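Local coordinates for protein ATP-dependent DNA helicase uvsW (Enterobacteria phage T4, PDB 1RIF) that couples ATP hydrolysis to 3'-5' unwinding of duplex DNA and drives branch migration of Holliday junctions during recombination-dependent repair in the phage, at residues E18-F22 with L54-R58; L103-N109 with D179-F183; R141-Q145 with G257-S261; F223-M229 with G248-F254; A237-I242 with Q271-M275. The protein carries 1 engineered substitution. One frame throughout, in Å; residues are numbered along the deposited sequence.

Contact 1: E18-F22 with L54-R58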
# COMPACT_ATOMS: atom_id res chain seq x y z
N GLU A 18 -16.61 12.66 20.36
CA GLU A 18 -16.46 13.76 21.30
C GLU A 18 -15.02 14.26 21.28
O GLU A 18 -14.16 13.68 20.63
CB GLU A 18 -16.82 13.30 22.72
CG GLU A 18 -18.13 13.87 23.24
CD GLU A 18 -19.33 13.41 22.43
OE1 GLU A 18 -19.61 12.18 22.42
OE2 GLU A 18 -20.00 14.27 21.82
N GLU A 19 -14.78 15.35 22.00
CA GLU A 19 -13.44 15.92 22.06
C GLU A 19 -12.63 15.08 23.04
O GLU A 19 -11.41 15.00 22.95
CB GLU A 19 -13.50 17.37 22.53
CG GLU A 19 -12.17 18.13 22.44
CD GLU A 19 -11.67 18.27 21.00
OE1 GLU A 19 -10.69 19.04 20.79
OE2 GLU A 19 -12.23 17.63 20.09
N SER A 20 -13.34 14.44 23.97
CA SER A 20 -12.69 13.61 24.97
C SER A 20 -12.21 12.29 24.37
O SER A 20 -11.08 11.86 24.63
CB SER A 20 -13.68 13.30 26.10
OG SER A 20 -14.78 12.56 25.61
N THR A 21 -13.06 11.65 23.58
CA THR A 21 -12.70 10.38 22.98
C THR A 21 -11.64 10.62 21.91
O THR A 21 -10.79 9.76 21.66
CB THR A 21 -13.93 9.67 22.36
OG1 THR A 21 -14.14 10.17 21.03
CG2 THR A 21 -15.17 9.94 23.20
N PHE A 22 -11.69 11.79 21.29
CA PHE A 22 -10.74 12.15 20.25
C PHE A 22 -9.31 12.14 20.79
O PHE A 22 -8.39 11.64 20.15
CB PHE A 22 -11.03 13.54 19.69
CG PHE A 22 -9.98 14.03 18.74
CD1 PHE A 22 -9.83 13.45 17.48
CD2 PHE A 22 -9.10 15.04 19.11
CE1 PHE A 22 -8.83 13.86 16.61
CE2 PHE A 22 -8.09 15.46 18.25
CZ PHE A 22 -7.96 14.88 17.00
N LEU A 54 -3.34 9.82 13.90
CA LEU A 54 -4.67 10.43 13.90
C LEU A 54 -4.43 11.94 14.06
O LEU A 54 -4.07 12.39 15.15
CB LEU A 54 -5.49 9.91 15.09
CG LEU A 54 -7.02 9.97 15.03
CD1 LEU A 54 -7.54 10.35 16.39
CD2 LEU A 54 -7.49 10.96 13.97
N ASP A 55 -4.61 12.71 13.00
CA ASP A 55 -4.37 14.14 13.08
C ASP A 55 -5.56 14.89 13.69
O ASP A 55 -6.57 14.29 14.06
CB ASP A 55 -4.03 14.71 11.69
CG ASP A 55 -5.21 14.68 10.73
OD1 ASP A 55 -6.30 14.22 11.12
OD2 ASP A 55 -5.06 15.13 9.57
N TYR A 56 -5.43 16.20 13.83
CA TYR A 56 -6.52 16.99 14.40
C TYR A 56 -7.68 17.14 13.43
O TYR A 56 -8.75 17.63 13.80
CB TYR A 56 -6.01 18.37 14.84
CG TYR A 56 -5.15 18.31 16.07
CD1 TYR A 56 -3.76 18.43 15.99
CD2 TYR A 56 -5.72 18.13 17.33
CE1 TYR A 56 -2.97 18.38 17.13
CE2 TYR A 56 -4.93 18.07 18.48
CZ TYR A 56 -3.56 18.20 18.37
OH TYR A 56 -2.78 18.16 19.50
N ASN A 57 -7.47 16.72 12.19
CA ASN A 57 -8.53 16.77 11.19
C ASN A 57 -9.38 15.52 11.36
O ASN A 57 -10.30 15.27 10.59
CB ASN A 57 -7.93 16.79 9.78
CG ASN A 57 -7.28 18.12 9.44
OD1 ASN A 57 -7.96 19.12 9.21
ND2 ASN A 57 -5.95 18.13 9.42
N ARG A 58 -9.06 14.75 12.40
CA ARG A 58 -9.78 13.51 12.71
C ARG A 58 -9.71 12.52 11.54
O ARG A 58 -10.64 11.75 11.31
CB ARG A 58 -11.23 13.82 13.08
CG ARG A 58 -11.39 14.66 14.36
CD ARG A 58 -12.86 14.99 14.64
NE ARG A 58 -13.43 14.31 15.82
CZ ARG A 58 -13.32 14.74 17.08
NH1 ARG A 58 -12.64 15.84 17.35
NH2 ARG A 58 -13.90 14.06 18.06
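Glu18 sits at the N-cap of helix 19-28, and its backbone does double duty: the carbonyl O accepts the first-turn helical bond from Phe22 N at 3.2 Å and a second bond from Arg58 NH2, modelled at 2.6 Å from Glu18 O, although the position of that NH2 is less certain. Its CA-to-CB bond points away from the loop 54-58. One residue on, the Glu19 side chain bends back so that OE2 lies 3.3 Å from Arg58 NH1 in a salt bridge, near the plane of the guanidinium. Phe22 closes the first turn and gives up the most surface. Its ring slips beneath the arginine, with the guanidinium over one face, while Leu54 CD1 comes to 3.7 Å from Phe22 CE1 and Tyr56 CD2 to 3.7 Å from Phe22 CE2. The ring edge meets a carbonyl, Asp55 O, 3.3 Å from Phe22 CZ. That same oxygen takes the bond from Arg58 N at 3.0 Å that closes a type I turn over 55-58, and Asp55 OD1 bonds onward to Leu59 N. The contact thus joins the first helix of the UvsW N-terminal domain to the turn leading into edge strand 59-61. Arg58 is held by charge and carbonyl in its plane and by an aromatic ring against its face, so one side chain links the polar start of the helix to the apolar contact beneath.

Contact 2: L103-N109 with D179-F183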
# COMPACT_ATOMS: atom_id res chain seq x y z
N LEU A 103 -4.82 -16.77 -18.62
CA LEU A 103 -3.52 -16.13 -18.75
C LEU A 103 -2.47 -17.10 -19.28
O LEU A 103 -2.47 -18.28 -18.92
CB LEU A 103 -3.07 -15.60 -17.39
CG LEU A 103 -4.03 -14.66 -16.64
CD1 LEU A 103 -3.51 -14.42 -15.23
CD2 LEU A 103 -4.14 -13.33 -17.39
N GLU A 104 -1.58 -16.61 -20.14
CA GLU A 104 -0.50 -17.43 -20.68
C GLU A 104 0.80 -16.80 -20.18
O GLU A 104 1.34 -15.89 -20.82
CB GLU A 104 -0.53 -17.44 -22.21
CG GLU A 104 -1.90 -17.75 -22.80
CD GLU A 104 -1.84 -18.21 -24.25
OE1 GLU A 104 -1.02 -17.66 -25.02
OE2 GLU A 104 -2.63 -19.12 -24.62
N ILE A 105 1.28 -17.27 -19.04
CA ILE A 105 2.49 -16.73 -18.42
C ILE A 105 3.71 -17.49 -18.89
O ILE A 105 3.68 -18.72 -19.02
CB ILE A 105 2.38 -16.80 -16.88
CG1 ILE A 105 1.08 -16.13 -16.44
CG2 ILE A 105 3.55 -16.10 -16.23
CD1 ILE A 105 0.78 -16.31 -14.97
N TYR A 106 4.80 -16.77 -19.14
CA TYR A 106 6.04 -17.38 -19.62
C TYR A 106 7.28 -17.09 -18.80
O TYR A 106 7.28 -16.27 -17.88
CB TYR A 106 6.34 -16.93 -21.07
CG TYR A 106 5.33 -17.37 -22.11
CD1 TYR A 106 4.06 -16.78 -22.17
CD2 TYR A 106 5.65 -18.35 -23.04
CE1 TYR A 106 3.13 -17.16 -23.15
CE2 TYR A 106 4.73 -18.74 -24.02
CZ TYR A 106 3.48 -18.14 -24.06
OH TYR A 106 2.57 -18.51 -25.03
N SER A 107 8.34 -17.78 -19.18
CA SER A 107 9.67 -17.66 -18.61
C SER A 107 10.52 -17.92 -19.84
O SER A 107 10.81 -19.07 -20.18
CB SER A 107 9.92 -18.75 -17.57
OG SER A 107 11.08 -18.46 -16.81
N GLY A 108 10.90 -16.84 -20.53
CA GLY A 108 11.65 -17.00 -21.75
C GLY A 108 10.63 -17.48 -22.78
O GLY A 108 9.68 -16.77 -23.10
N ASN A 109 10.80 -18.70 -23.27
CA ASN A 109 9.87 -19.25 -24.25
C ASN A 109 9.10 -20.41 -23.66
O ASN A 109 8.26 -21.01 -24.33
CB ASN A 109 10.62 -19.72 -25.50
CG ASN A 109 11.32 -18.58 -26.22
OD1 ASN A 109 10.67 -17.62 -26.66
ND2 ASN A 109 12.65 -18.67 -26.34
N ASP A 179 8.73 -10.29 -19.43
CA ASP A 179 9.13 -11.68 -19.65
C ASP A 179 7.92 -12.60 -19.44
O ASP A 179 7.75 -13.58 -20.17
CB ASP A 179 10.26 -12.09 -18.71
CG ASP A 179 10.81 -13.48 -19.02
OD1 ASP A 179 11.18 -13.72 -20.19
OD2 ASP A 179 10.87 -14.32 -18.10
N TYR A 180 7.10 -12.28 -18.45
CA TYR A 180 5.90 -13.06 -18.15
C TYR A 180 4.92 -12.97 -19.32
O TYR A 180 4.12 -13.89 -19.57
CB TYR A 180 5.21 -12.52 -16.90
CG TYR A 180 5.97 -12.75 -15.62
CD1 TYR A 180 6.10 -11.73 -14.68
CD2 TYR A 180 6.56 -13.99 -15.35
CE1 TYR A 180 6.79 -11.94 -13.50
CE2 TYR A 180 7.25 -14.21 -14.16
CZ TYR A 180 7.36 -13.17 -13.25
OH TYR A 180 8.04 -13.37 -12.08
N ARG A 181 4.99 -11.84 -20.01
CA ARG A 181 4.16 -11.50 -21.15
C ARG A 181 2.79 -11.00 -20.73
O ARG A 181 1.83 -11.07 -21.50
CB ARG A 181 4.03 -12.68 -22.10
CG ARG A 181 5.36 -13.14 -22.66
CD ARG A 181 5.18 -14.09 -23.82
NE ARG A 181 6.40 -14.85 -24.07
CZ ARG A 181 6.56 -15.66 -25.10
NH1 ARG A 181 5.59 -15.81 -25.98
NH2 ARG A 181 7.70 -16.32 -25.25
N LEU A 182 2.71 -10.49 -19.50
CA LEU A 182 1.46 -9.93 -18.99
C LEU A 182 1.42 -8.44 -19.36
O LEU A 182 0.36 -7.81 -19.35
CB LEU A 182 1.37 -10.12 -17.47
CG LEU A 182 1.28 -11.57 -16.99
CD1 LEU A 182 1.42 -11.63 -15.48
CD2 LEU A 182 -0.04 -12.17 -17.43
N PHE A 183 2.59 -7.89 -19.69
CA PHE A 183 2.73 -6.49 -20.06
C PHE A 183 3.78 -6.33 -21.16
O PHE A 183 4.61 -7.22 -21.36
CB PHE A 183 3.19 -5.63 -18.86
CG PHE A 183 2.21 -5.58 -17.73
CD1 PHE A 183 2.15 -6.62 -16.80
CD2 PHE A 183 1.33 -4.51 -17.60
CE1 PHE A 183 1.23 -6.58 -15.75
CE2 PHE A 183 0.40 -4.46 -16.55
CZ PHE A 183 0.36 -5.51 -15.63
O HOH W 1 0.69 -13.74 -22.24
O HOH W 2 9.31 -15.40 -16.36
O HOH W 3 8.64 -14.37 -22.38
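One backbone bond sets the register: Tyr106 N donates to Tyr180 O at 3.0 Å, where helix 167-180 ends and Arg181 takes positive phi. Beyond it the polar groups are met partly by side chains and partly by water. Gly108 N donates to Asp179 OD1 at 3.2 Å, with a weak second bond to OD2 at 3.5 Å. Gly108 O accepts from Arg181 NH2 at 3.0 Å, while Arg181 NE donates to water 3, which also lies 2.7 Å from Gly108 O and 2.5 Å from Asp179 O. Water 1 donates to Glu104 O and Arg181 O; water 2 bridges Tyr106 O and Asp179 OD2. The Arg181 guanidinium lies flat on the Tyr106 ring, centres 3.6 Å apart and planes at 6°, a cation-pi stack. Behind, Ile105 and Leu103 meet Leu182. Tyr180 OH bonds Ser142 of the predicted ATP site, so this is the surface joint between the 106-111 hairpin and a helix end flanking the nucleotide-binding P-loop region of a RecA-like helicase domain.

Contact 3: R141-Q145 with G257-S261. Engineered in segment 141-145: Arg141 (natural residue Lys).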
# COMPACT_ATOMS: atom_id res chain seq x y z
N ARG A 141 8.03 -12.96 -5.81
CA ARG A 141 7.08 -11.87 -5.66
C ARG A 141 6.80 -11.06 -6.90
O ARG A 141 5.78 -10.39 -6.95
CB ARG A 141 7.54 -10.90 -4.58
CG ARG A 141 7.74 -11.50 -3.22
CD ARG A 141 8.31 -10.44 -2.35
NE ARG A 141 8.85 -10.94 -1.10
CZ ARG A 141 9.68 -10.25 -0.35
NH1 ARG A 141 10.06 -9.03 -0.73
NH2 ARG A 141 10.14 -10.76 0.79
N SER A 142 7.68 -11.10 -7.89
CA SER A 142 7.46 -10.32 -9.11
C SER A 142 6.22 -10.81 -9.84
O SER A 142 5.51 -10.00 -10.45
CB SER A 142 8.67 -10.38 -10.04
OG SER A 142 8.92 -11.70 -10.49
N LEU A 143 5.96 -12.11 -9.78
CA LEU A 143 4.80 -12.69 -10.45
C LEU A 143 3.54 -12.32 -9.68
O LEU A 143 2.48 -12.09 -10.27
CB LEU A 143 4.91 -14.22 -10.54
CG LEU A 143 3.77 -14.95 -11.28
CD1 LEU A 143 3.61 -14.39 -12.70
CD2 LEU A 143 4.07 -16.44 -11.33
N ILE A 144 3.64 -12.25 -8.35
CA ILE A 144 2.51 -11.88 -7.51
C ILE A 144 2.15 -10.44 -7.85
O ILE A 144 0.98 -10.11 -8.03
CB ILE A 144 2.84 -11.98 -6.01
CG1 ILE A 144 3.01 -13.45 -5.62
CG2 ILE A 144 1.75 -11.31 -5.19
CD1 ILE A 144 3.25 -13.70 -4.13
N GLN A 145 3.16 -9.59 -7.94
CA GLN A 145 2.97 -8.19 -8.27
C GLN A 145 2.43 -8.02 -9.70
O GLN A 145 1.56 -7.19 -9.96
CB GLN A 145 4.29 -7.43 -8.08
CG GLN A 145 4.62 -7.18 -6.62
CD GLN A 145 6.01 -6.64 -6.40
OE1 GLN A 145 6.99 -7.38 -6.49
NE2 GLN A 145 6.12 -5.35 -6.12
N GLY A 257 1.95 -4.16 0.36
CA GLY A 257 3.32 -4.11 0.82
C GLY A 257 3.76 -5.57 0.79
O GLY A 257 2.99 -6.44 1.20
N LEU A 258 4.95 -5.86 0.29
CA LEU A 258 5.43 -7.24 0.26
C LEU A 258 6.73 -7.32 1.05
O LEU A 258 7.65 -6.52 0.82
CB LEU A 258 5.65 -7.73 -1.18
CG LEU A 258 4.39 -7.93 -2.02
CD1 LEU A 258 3.91 -6.57 -2.56
CD2 LEU A 258 4.71 -8.88 -3.16
N SER A 259 6.81 -8.27 1.96
CA SER A 259 8.01 -8.36 2.77
C SER A 259 8.11 -9.65 3.56
O SER A 259 7.12 -10.15 4.08
CB SER A 259 8.04 -7.17 3.73
OG SER A 259 9.10 -7.28 4.66
N GLY A 260 9.32 -10.19 3.64
CA GLY A 260 9.54 -11.40 4.40
C GLY A 260 10.10 -11.05 5.76
O GLY A 260 10.25 -11.91 6.63
N SER A 261 10.40 -9.77 5.96
CA SER A 261 10.96 -9.27 7.21
C SER A 261 10.16 -8.12 7.82
O SER A 261 10.60 -6.97 7.81
CB SER A 261 12.40 -8.81 6.95
OG SER A 261 13.11 -9.77 6.19
O HOH W 4 11.64 -9.41 2.41
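Leu258 and Arg141 account for most of the buried surface. Leu258, at the end of strand 254-258, points its side chain at the first turn of helix 141-155, and its CD2 is the meeting point: 3.8 Å from Arg141 CB, 3.9 Å from Gln145 CG and 4.3 Å from Ile144 CG2. Arg141, an engineered residue that replaces the natural lysine, runs extended past this leucine until its guanidinium lies with one face over Leu258 C and Ser259 CA. Here the helix opens from the P-loop (Walker A, helicase motif I), residues 135-142 being the predicted ATP site, while Ser259-Gly260-Ser261 lies where superfamily 2 helicases carry motif III (Ser-Ala-Thr in many) and is probably its counterpart. Arg141 NH1 forms salt bridges with Asp232 and Glu233 of the DEAH box, and NH2 bonds to Leu135 O. Toward the loop the arginine makes no direct hydrogen bond: Arg141 NH2 and Gly260 N, 3.0 Å apart, are both donors, and water 4 accepts from each, 2.6 Å from Arg141 NH2 and 2.7 Å from Gly260 N. Ser259, its CA-to-CB bond turned away from the helix, makes an ST turn, Ser261 N donating to Ser259 OG at 3.1 Å, though that OG is less surely placed.

Contact 4: F223-M229 with G248-F254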
# COMPACT_ATOMS: atom_id res chain seq x y z
N PHE A 223 -0.03 11.80 -7.32
CA PHE A 223 -0.50 10.51 -6.82
C PHE A 223 -1.98 10.22 -7.02
O PHE A 223 -2.43 9.09 -6.79
CB PHE A 223 -0.16 10.37 -5.33
CG PHE A 223 1.31 10.41 -5.03
CD1 PHE A 223 1.98 11.62 -4.90
CD2 PHE A 223 2.05 9.23 -4.94
CE1 PHE A 223 3.36 11.67 -4.67
CE2 PHE A 223 3.43 9.26 -4.71
CZ PHE A 223 4.08 10.48 -4.58
N SER A 224 -2.75 11.21 -7.46
CA SER A 224 -4.20 11.02 -7.66
C SER A 224 -4.51 10.06 -8.81
O SER A 224 -5.58 9.44 -8.84
CB SER A 224 -4.88 12.36 -7.92
OG SER A 224 -4.66 13.26 -6.85
N GLN A 225 -3.58 9.93 -9.74
CA GLN A 225 -3.74 9.06 -10.91
C GLN A 225 -3.64 7.57 -10.64
O GLN A 225 -3.96 6.77 -11.51
CB GLN A 225 -2.72 9.43 -11.98
CG GLN A 225 -1.28 9.38 -11.50
CD GLN A 225 -0.31 9.86 -12.56
OE1 GLN A 225 0.74 10.44 -12.24
NE2 GLN A 225 -0.64 9.63 -13.82
N PHE A 226 -3.21 7.19 -9.44
CA PHE A 226 -3.05 5.77 -9.14
C PHE A 226 -4.21 5.08 -8.46
O PHE A 226 -4.76 5.58 -7.48
CB PHE A 226 -1.76 5.56 -8.34
CG PHE A 226 -0.53 6.01 -9.08
CD1 PHE A 226 0.07 7.23 -8.78
CD2 PHE A 226 -0.01 5.24 -10.12
CE1 PHE A 226 1.16 7.68 -9.52
CE2 PHE A 226 1.08 5.69 -10.86
CZ PHE A 226 1.67 6.91 -10.56
N GLY A 227 -4.59 3.92 -8.99
CA GLY A 227 -5.67 3.14 -8.42
C GLY A 227 -5.11 1.99 -7.59
O GLY A 227 -5.78 1.45 -6.71
N MET A 228 -3.87 1.61 -7.90
CA MET A 228 -3.19 0.54 -7.19
C MET A 228 -1.74 0.91 -6.99
O MET A 228 -1.13 1.54 -7.84
CB MET A 228 -3.28 -0.77 -7.98
CG MET A 228 -2.54 -1.93 -7.33
SD MET A 228 -2.57 -3.46 -8.32
CE MET A 228 -4.22 -4.07 -7.94
N MET A 229 -1.19 0.55 -5.83
CA MET A 229 0.20 0.83 -5.50
C MET A 229 0.78 -0.35 -4.73
O MET A 229 0.12 -0.94 -3.88
CB MET A 229 0.29 2.12 -4.64
CG MET A 229 1.69 2.51 -4.17
SD MET A 229 2.29 1.64 -2.67
CE MET A 229 1.29 2.40 -1.40
N GLY A 248 -1.50 11.78 -0.72
CA GLY A 248 -1.58 11.96 -2.16
C GLY A 248 -2.30 10.83 -2.88
O GLY A 248 -2.88 11.05 -3.95
N LEU A 249 -2.25 9.63 -2.32
CA LEU A 249 -2.89 8.47 -2.93
C LEU A 249 -4.34 8.41 -2.47
O LEU A 249 -4.76 7.45 -1.81
CB LEU A 249 -2.16 7.19 -2.52
CG LEU A 249 -0.72 7.02 -3.01
CD1 LEU A 249 -0.02 5.96 -2.18
CD2 LEU A 249 -0.73 6.66 -4.49
N ASN A 250 -5.12 9.43 -2.82
CA ASN A 250 -6.51 9.49 -2.38
C ASN A 250 -7.45 8.62 -3.21
O ASN A 250 -8.58 8.38 -2.80
CB ASN A 250 -6.98 10.94 -2.37
CG ASN A 250 -7.00 11.56 -3.75
OD1 ASN A 250 -6.03 11.46 -4.50
ND2 ASN A 250 -8.11 12.22 -4.09
N ASN A 251 -6.98 8.16 -4.37
CA ASN A 251 -7.78 7.31 -5.24
C ASN A 251 -7.23 5.89 -5.29
O ASN A 251 -7.72 5.06 -6.06
CB ASN A 251 -7.81 7.85 -6.67
CG ASN A 251 -8.50 9.19 -6.78
OD1 ASN A 251 -9.60 9.36 -6.25
ND2 ASN A 251 -7.88 10.13 -7.47
N CYS A 252 -6.22 5.61 -4.46
CA CYS A 252 -5.55 4.31 -4.44
C CYS A 252 -6.29 3.22 -3.66
O CYS A 252 -5.95 2.90 -2.52
CB CYS A 252 -4.13 4.45 -3.89
SG CYS A 252 -2.99 3.24 -4.57
N MET A 253 -7.29 2.65 -4.32
CA MET A 253 -8.14 1.61 -3.78
C MET A 253 -7.34 0.36 -3.38
O MET A 253 -7.64 -0.27 -2.36
CB MET A 253 -9.19 1.26 -4.83
CG MET A 253 -10.39 0.51 -4.34
SD MET A 253 -11.32 -0.18 -5.74
CE MET A 253 -11.04 1.11 -7.02
N PHE A 254 -6.34 0.01 -4.18
CA PHE A 254 -5.52 -1.16 -3.87
C PHE A 254 -4.13 -0.71 -3.44
O PHE A 254 -3.52 0.14 -4.07
CB PHE A 254 -5.37 -2.09 -5.09
CG PHE A 254 -6.66 -2.70 -5.56
CD1 PHE A 254 -7.46 -2.04 -6.49
CD2 PHE A 254 -7.08 -3.93 -5.06
CE1 PHE A 254 -8.65 -2.60 -6.93
CE2 PHE A 254 -8.27 -4.50 -5.49
CZ PHE A 254 -9.06 -3.83 -6.43
O HOH W 5 -4.43 7.95 -5.59
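A single water sits where the two segments part: water 5 donates to Phe223 O at 2.6 Å and to Phe226 O at 3.0 Å, and accepts from Asn251 N at 2.8 Å, filling the gap before the strands come together. What follows is the entry into two neighbouring parallel strands, 226-232 and 254-258, in the seven-stranded RecA-like sheet of the helicase ATPase domain; helix 239-245 lies in the connection between them, a beta-alpha-beta crossover. The pairing begins when Phe254 N donates to Gly227 O at 3.0 Å and continues as Met229 N donates to Phe254 O at 2.9 Å, bracketing the parallel bridge between Met228 and Phe254. On the face carrying those two, Met228 CG packs 3.6 Å from Phe254 CB. Met229 belongs to the other face, its CB 3.5 Å from Cys252 SG and its CE 3.9 Å from Leu249 CD1, against helix 269-276. Leu249 also packs on Phe223 and on Phe226 at the start of the strand, with Leu249 CD2 lying 3.8 Å from Phe223 CD2 and 4.1 Å from Phe226 CB. Segment 248-254 contains two inverse gamma turns, centred on Leu249 and Cys252. At the outer end the join is made by a side chain, Asn251 ND2 donating to Ser224 O at 2.8 Å with an angle of 170°.

Contact 5: A237-I242 with Q271-M275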
# COMPACT_ATOMS: atom_id res chain seq x y z
N ALA A 237 10.93 0.81 3.84
CA ALA A 237 10.33 2.13 3.71
C ALA A 237 10.40 2.85 5.06
O ALA A 237 10.28 2.22 6.10
CB ALA A 237 8.88 2.01 3.27
N THR A 238 10.61 4.16 5.03
CA THR A 238 10.68 4.95 6.26
C THR A 238 9.34 5.63 6.54
O THR A 238 8.51 5.80 5.64
CB THR A 238 11.77 6.03 6.21
OG1 THR A 238 11.41 7.03 5.25
CG2 THR A 238 13.11 5.42 5.83
N GLY A 239 9.14 6.02 7.80
CA GLY A 239 7.91 6.67 8.19
C GLY A 239 7.78 8.01 7.54
O GLY A 239 6.67 8.50 7.30
N LYS A 240 8.92 8.62 7.24
CA LYS A 240 8.95 9.92 6.60
C LYS A 240 8.42 9.80 5.17
O LYS A 240 7.61 10.62 4.72
CB LYS A 240 10.37 10.46 6.59
CG LYS A 240 10.49 11.88 6.05
CD LYS A 240 11.90 12.43 6.22
CE LYS A 240 12.20 12.76 7.69
NZ LYS A 240 12.08 11.60 8.64
N SER A 241 8.87 8.76 4.46
CA SER A 241 8.42 8.52 3.09
C SER A 241 6.92 8.27 3.09
O SER A 241 6.17 8.92 2.36
CB SER A 241 9.15 7.31 2.50
OG SER A 241 10.49 7.62 2.19
N ILE A 242 6.48 7.32 3.91
CA ILE A 242 5.07 6.96 4.01
C ILE A 242 4.21 8.18 4.29
O ILE A 242 3.30 8.49 3.53
CB ILE A 242 4.84 5.91 5.12
CG1 ILE A 242 5.55 4.60 4.74
CG2 ILE A 242 3.35 5.71 5.35
CD1 ILE A 242 5.53 3.55 5.84
N GLN A 271 2.26 2.48 11.38
CA GLN A 271 2.10 3.25 10.16
C GLN A 271 2.34 2.47 8.88
O GLN A 271 2.14 2.99 7.78
CB GLN A 271 2.95 4.53 10.18
CG GLN A 271 4.43 4.36 10.25
CD GLN A 271 5.17 5.69 10.11
OE1 GLN A 271 6.35 5.79 10.44
NE2 GLN A 271 4.47 6.72 9.60
N TYR A 272 2.75 1.21 9.00
CA TYR A 272 2.94 0.38 7.82
C TYR A 272 1.59 -0.26 7.51
O TYR A 272 1.24 -0.44 6.35
CB TYR A 272 4.04 -0.67 8.04
CG TYR A 272 5.43 -0.07 8.15
CD1 TYR A 272 5.86 0.53 9.34
CD2 TYR A 272 6.30 -0.04 7.05
CE1 TYR A 272 7.11 1.15 9.43
CE2 TYR A 272 7.55 0.58 7.13
CZ TYR A 272 7.95 1.17 8.33
OH TYR A 272 9.17 1.81 8.42
N VAL A 273 0.83 -0.59 8.55
CA VAL A 273 -0.49 -1.17 8.33
C VAL A 273 -1.45 -0.04 7.95
O VAL A 273 -2.45 -0.25 7.28
CB VAL A 273 -1.03 -1.92 9.58
CG1 VAL A 273 0.05 -2.85 10.12
CG2 VAL A 273 -1.46 -0.95 10.63
N GLY A 274 -1.11 1.18 8.39
CA GLY A 274 -1.93 2.33 8.06
C GLY A 274 -1.75 2.66 6.58
O GLY A 274 -2.66 3.18 5.94
N MET A 275 -0.58 2.34 6.04
CA MET A 275 -0.28 2.61 4.64
C MET A 275 -0.58 1.42 3.73
O MET A 275 -0.99 1.61 2.58
CB MET A 275 1.19 2.99 4.48
CG MET A 275 1.67 3.13 3.03
SD MET A 275 0.87 4.47 2.12
CE MET A 275 2.21 5.05 1.09
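Two helices lie side by side here, with CA atoms 7.0 Å apart at Gly239 and Gln271 and 6.9 Å at Ile242 and Met275. Helix 239-245 starts at the N-cap Thr238, whose OG1 accepts from Ser241 N at 3.2 Å while its carbonyl O takes the bond from Ile242 N at 3.1 Å. Ile242 buries the most surface, 101 Å²: CG2 rests 3.6 Å from Met275 CB and 3.8 Å from Gln271 O, and CD1 sits over the face of the Tyr272 ring, 4.0 Å from its centroid, a CH-pi contact. Tyr272 OH reaches past it to donate to Ala237 O at 2.6 Å, and also bonds to Arg263. Helix 239-245 follows the predicted DEAH box (motif II) and is joined here to helix 269-276 of the ATPase domain. With apolar carbon on its face and a carbonyl at its edge, the tyrosine ties the chain leading into one helix to the body of the other, so the contact is apolar in the middle and hydrogen-bonded at one end.

Overall arrangement
This chain holds the N-terminal and first (ATP-binding) helicase domains; unwinding is the work of the whole protein. Contact 1, in the N-terminal domain, closes before the others open, its centre 49 Å from that of contact 2 across the chain's centre. The other four belong to the RecA-like ATPase domain. Contacts 3 and 4 meet its parallel sheet at neighbouring strands 254-258 and 226-232, contact 4 nested within the loop contact 3 closes. Contact 5 pairs the helices following these strands, crosses both along the chain, and touches contact 4 where Met275 meets Met229 and Leu249. Contacts 2 and 3 cross and join through Tyr180 and Ser142 at the predicted ATP site; contacts 4 and 5 build the sheet and its packed helices.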